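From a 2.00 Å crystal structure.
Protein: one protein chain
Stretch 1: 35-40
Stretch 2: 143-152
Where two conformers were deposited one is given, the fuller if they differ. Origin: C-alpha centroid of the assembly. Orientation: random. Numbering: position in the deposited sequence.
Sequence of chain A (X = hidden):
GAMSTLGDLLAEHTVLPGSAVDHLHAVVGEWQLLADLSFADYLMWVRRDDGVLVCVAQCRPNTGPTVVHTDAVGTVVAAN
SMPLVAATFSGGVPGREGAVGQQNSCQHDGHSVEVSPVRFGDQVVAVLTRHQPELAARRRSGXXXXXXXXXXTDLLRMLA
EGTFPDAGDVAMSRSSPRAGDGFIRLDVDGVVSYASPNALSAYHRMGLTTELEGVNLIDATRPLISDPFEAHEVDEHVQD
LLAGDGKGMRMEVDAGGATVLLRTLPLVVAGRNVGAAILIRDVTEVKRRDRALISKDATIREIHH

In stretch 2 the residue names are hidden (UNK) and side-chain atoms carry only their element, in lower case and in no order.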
# COMPACT_ATOMS: atom_id res chain seq x y z
N ALA A 35 -2.23 5.77 9.67
CA ALA A 35 -1.17 6.63 9.12
C ALA A 35 -1.53 7.00 7.67
O ALA A 35 -1.46 8.19 7.29
CB ALA A 35 0.18 5.92 9.16
N ASP A 36 -2.06 6.03 6.90
CA ASP A 36 -2.44 6.33 5.51
C ASP A 36 -3.62 7.31 5.41
O ASP A 36 -3.62 8.23 4.56
CB ASP A 36 -2.82 5.08 4.76
CG ASP A 36 -1.57 4.14 4.48
OD1 ASP A 36 -0.43 4.59 4.76
OD2 ASP A 36 -1.76 3.00 3.99
N LEU A 37 -4.67 7.03 6.18
CA LEU A 37 -5.86 7.93 6.15
C LEU A 37 -5.54 9.31 6.71
O LEU A 37 -6.23 10.27 6.37
CB LEU A 37 -6.97 7.30 6.94
CG LEU A 37 -7.65 6.01 6.47
CD1 LEU A 37 -8.50 5.49 7.61
CD2 LEU A 37 -8.46 6.21 5.25
N SER A 38 -4.58 9.39 7.62
CA SER A 38 -4.19 10.68 8.21
C SER A 38 -3.16 11.42 7.34
O SER A 38 -2.87 12.57 7.63
CB SER A 38 -3.57 10.51 9.60
OG SER A 38 -4.36 9.74 10.48
N PHE A 39 -2.53 10.74 6.36
CA PHE A 39 -1.35 11.32 5.67
C PHE A 39 -0.31 11.81 6.68
O PHE A 39 0.28 12.90 6.50
CB PHE A 39 -1.77 12.49 4.74
CG PHE A 39 -2.88 12.15 3.81
CD1 PHE A 39 -2.62 11.58 2.57
CD2 PHE A 39 -4.21 12.36 4.15
CE1 PHE A 39 -3.65 11.22 1.71
CE2 PHE A 39 -5.23 11.97 3.31
CZ PHE A 39 -4.95 11.43 2.08
N ALA A 40 -0.06 11.01 7.71
CA ALA A 40 0.72 11.42 8.88
C ALA A 40 1.53 10.31 9.43
O ALA A 40 1.12 9.11 9.35
CB ALA A 40 -0.29 11.98 10.02
N UNK A 143 -11.65 16.01 -2.23
CA UNK A 143 -12.59 15.12 -1.57
C UNK A 143 -11.99 13.84 -0.96
O UNK A 143 -12.36 13.44 0.17
n UNK A 143 -14.91 16.39 -4.06
n UNK A 143 -15.67 17.90 -2.74
c UNK A 143 -15.58 17.53 -4.01
c UNK A 143 -13.75 14.79 -2.48
c UNK A 143 -14.58 16.00 -2.78
c UNK A 143 -15.01 16.99 -1.96
N UNK A 144 -11.07 13.21 -1.70
CA UNK A 144 -10.42 11.96 -1.22
C UNK A 144 -9.74 12.25 0.09
O UNK A 144 -10.00 11.58 1.11
c UNK A 144 -8.71 10.11 -1.78
c UNK A 144 -9.40 11.42 -2.24
c UNK A 144 -8.36 9.30 -3.04
c UNK A 144 -7.47 10.24 -0.95
N UNK A 145 -8.90 13.28 0.10
CA UNK A 145 -8.16 13.60 1.31
C UNK A 145 -9.09 14.01 2.49
O UNK A 145 -8.87 13.60 3.64
o UNK A 145 -7.77 14.79 -1.93
c UNK A 145 -6.08 14.28 -0.12
o UNK A 145 -5.79 14.04 -2.52
c UNK A 145 -7.11 14.71 1.02
c UNK A 145 -6.60 14.38 -1.63
N UNK A 146 -10.13 14.78 2.20
CA UNK A 146 -11.14 15.01 3.26
C UNK A 146 -11.78 13.74 3.79
O UNK A 146 -11.84 13.53 5.06
o UNK A 146 -11.56 17.17 2.34
c UNK A 146 -12.22 15.99 2.78
c UNK A 146 -13.11 16.32 3.85
N UNK A 147 -12.27 12.87 2.89
CA UNK A 147 -12.96 11.60 3.35
C UNK A 147 -12.01 10.72 4.19
O UNK A 147 -12.37 10.15 5.25
c UNK A 147 -13.46 10.81 2.11
N UNK A 148 -10.74 10.69 3.76
CA UNK A 148 -9.72 9.89 4.51
C UNK A 148 -9.48 10.48 5.90
O UNK A 148 -9.41 9.74 6.90
c UNK A 148 -6.85 8.54 2.35
c UNK A 148 -8.93 7.43 0.97
c UNK A 148 -6.61 7.63 1.37
c UNK A 148 -8.39 9.92 3.76
o UNK A 148 -7.40 6.19 -0.33
c UNK A 148 -8.17 8.93 2.68
c UNK A 148 -7.63 7.10 0.68
c UNK A 148 -9.19 8.37 1.98
N UNK A 149 -9.27 11.80 5.96
CA UNK A 149 -8.99 12.47 7.21
C UNK A 149 -10.16 12.35 8.18
O UNK A 149 -9.97 12.14 9.37
n UNK A 149 -6.22 16.50 3.25
n UNK A 149 -4.03 16.15 3.79
c UNK A 149 -7.38 14.08 6.02
c UNK A 149 -8.63 13.93 6.94
n UNK A 149 -5.67 15.67 5.30
c UNK A 149 -7.06 15.53 5.74
c UNK A 149 -5.30 16.10 4.11
N UNK A 150 -11.37 12.45 7.66
CA UNK A 150 -12.59 12.26 8.51
C UNK A 150 -12.67 10.86 9.10
O UNK A 150 -13.00 10.68 10.27
c UNK A 150 -13.85 12.62 7.73
c UNK A 150 -14.41 14.86 8.86
c UNK A 150 -15.28 14.26 6.59
c UNK A 150 -14.09 14.16 7.55
N UNK A 151 -12.35 9.86 8.30
CA UNK A 151 -12.30 8.47 8.80
C UNK A 151 -11.18 8.29 9.84
O UNK A 151 -11.40 7.58 10.84
c UNK A 151 -12.13 7.51 7.60
s UNK A 151 -12.33 5.74 8.09
N UNK A 152 -9.99 8.90 9.60
CA UNK A 152 -8.87 8.84 10.57
C UNK A 152 -9.35 9.39 11.93
O UNK A 152 -9.11 8.79 12.97
c UNK A 152 -7.66 9.62 10.06

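Position 143 carries one carbon and then a five-membered ring of three carbons and two nitrogens; it lies out of reach of stretch 1. The ring is an imidazole, so this is H143. At 144 four carbons fork at the second, and one branch tip lies near the plane of the F39 ring, at its edge. A fork there is leucine, and L144 CD2 sits 4.1 Å from F39 CZ.

Position 145 has three carbons, the third bearing two oxygens, and its carbon chain approaches the F39 ring. This is a carboxylate on a two-carbon arm, E145; its CG is 3.8 Å from F39 CZ, while OE2 is satisfied elsewhere in the structure.

Position 146 has one carbon bearing an oxygen and a carbon, points away and touches nothing on stretch 1: T146. Position 147 is a single carbon, also out of contact: A147.

At 148 one carbon leads to a six-carbon ring bearing one oxygen, and its CA-to-CB bond points toward stretch 1. L37 CD2 lies over one face of this ring, which also meets the F39 ring. That is Y148. L37 CD2 is 4.0 Å from the centroid of the Y148 ring, a CH-pi contact. Y148 CD2 is 3.5 Å from F39 CZ, but the two rings, inclined by 18°, are slid apart and barely overlap.

Position 149 has three carbons, a nitrogen, then a carbon carrying two more nitrogens, and F39 CD2 lies over one face of this planar end. The group is a guanidinium, so this is R149. Its NE is 3.8 Å from F39 CD2, and both terminal nitrogens are hydrogen-bonded elsewhere.

Position 150 has four carbons forked at the second and points away, without contact: L150. At 151 one carbon carries a sulfur that meets L37 CD1, hence C151, with SG 3.9 Å from L37 CD1. Position 152 has one carbon, pointing toward stretch 1 and meeting S38 OG and L37 CB: A152. Its CB is 3.3 Å from S38 OG and 3.9 Å from L37 CB.

The contact works by packing, with no hydrogen bond across it. L37 O comes within 3.3 Å of Y148 O, but both are acceptors; the latter already receives A152 N. L37 O also lies 3.4 Å from R149 N, at a poor angle, and that amide is committed to E145 O. Two apolar side chains dominate stretch 1: L37 spans 148, 151 and 152, while F39, at positive phi just past the helix, reaches 144, 145, 148 and 149. Y148 is common to both.

Stretch 2 (143-152) HLETAYRLCA
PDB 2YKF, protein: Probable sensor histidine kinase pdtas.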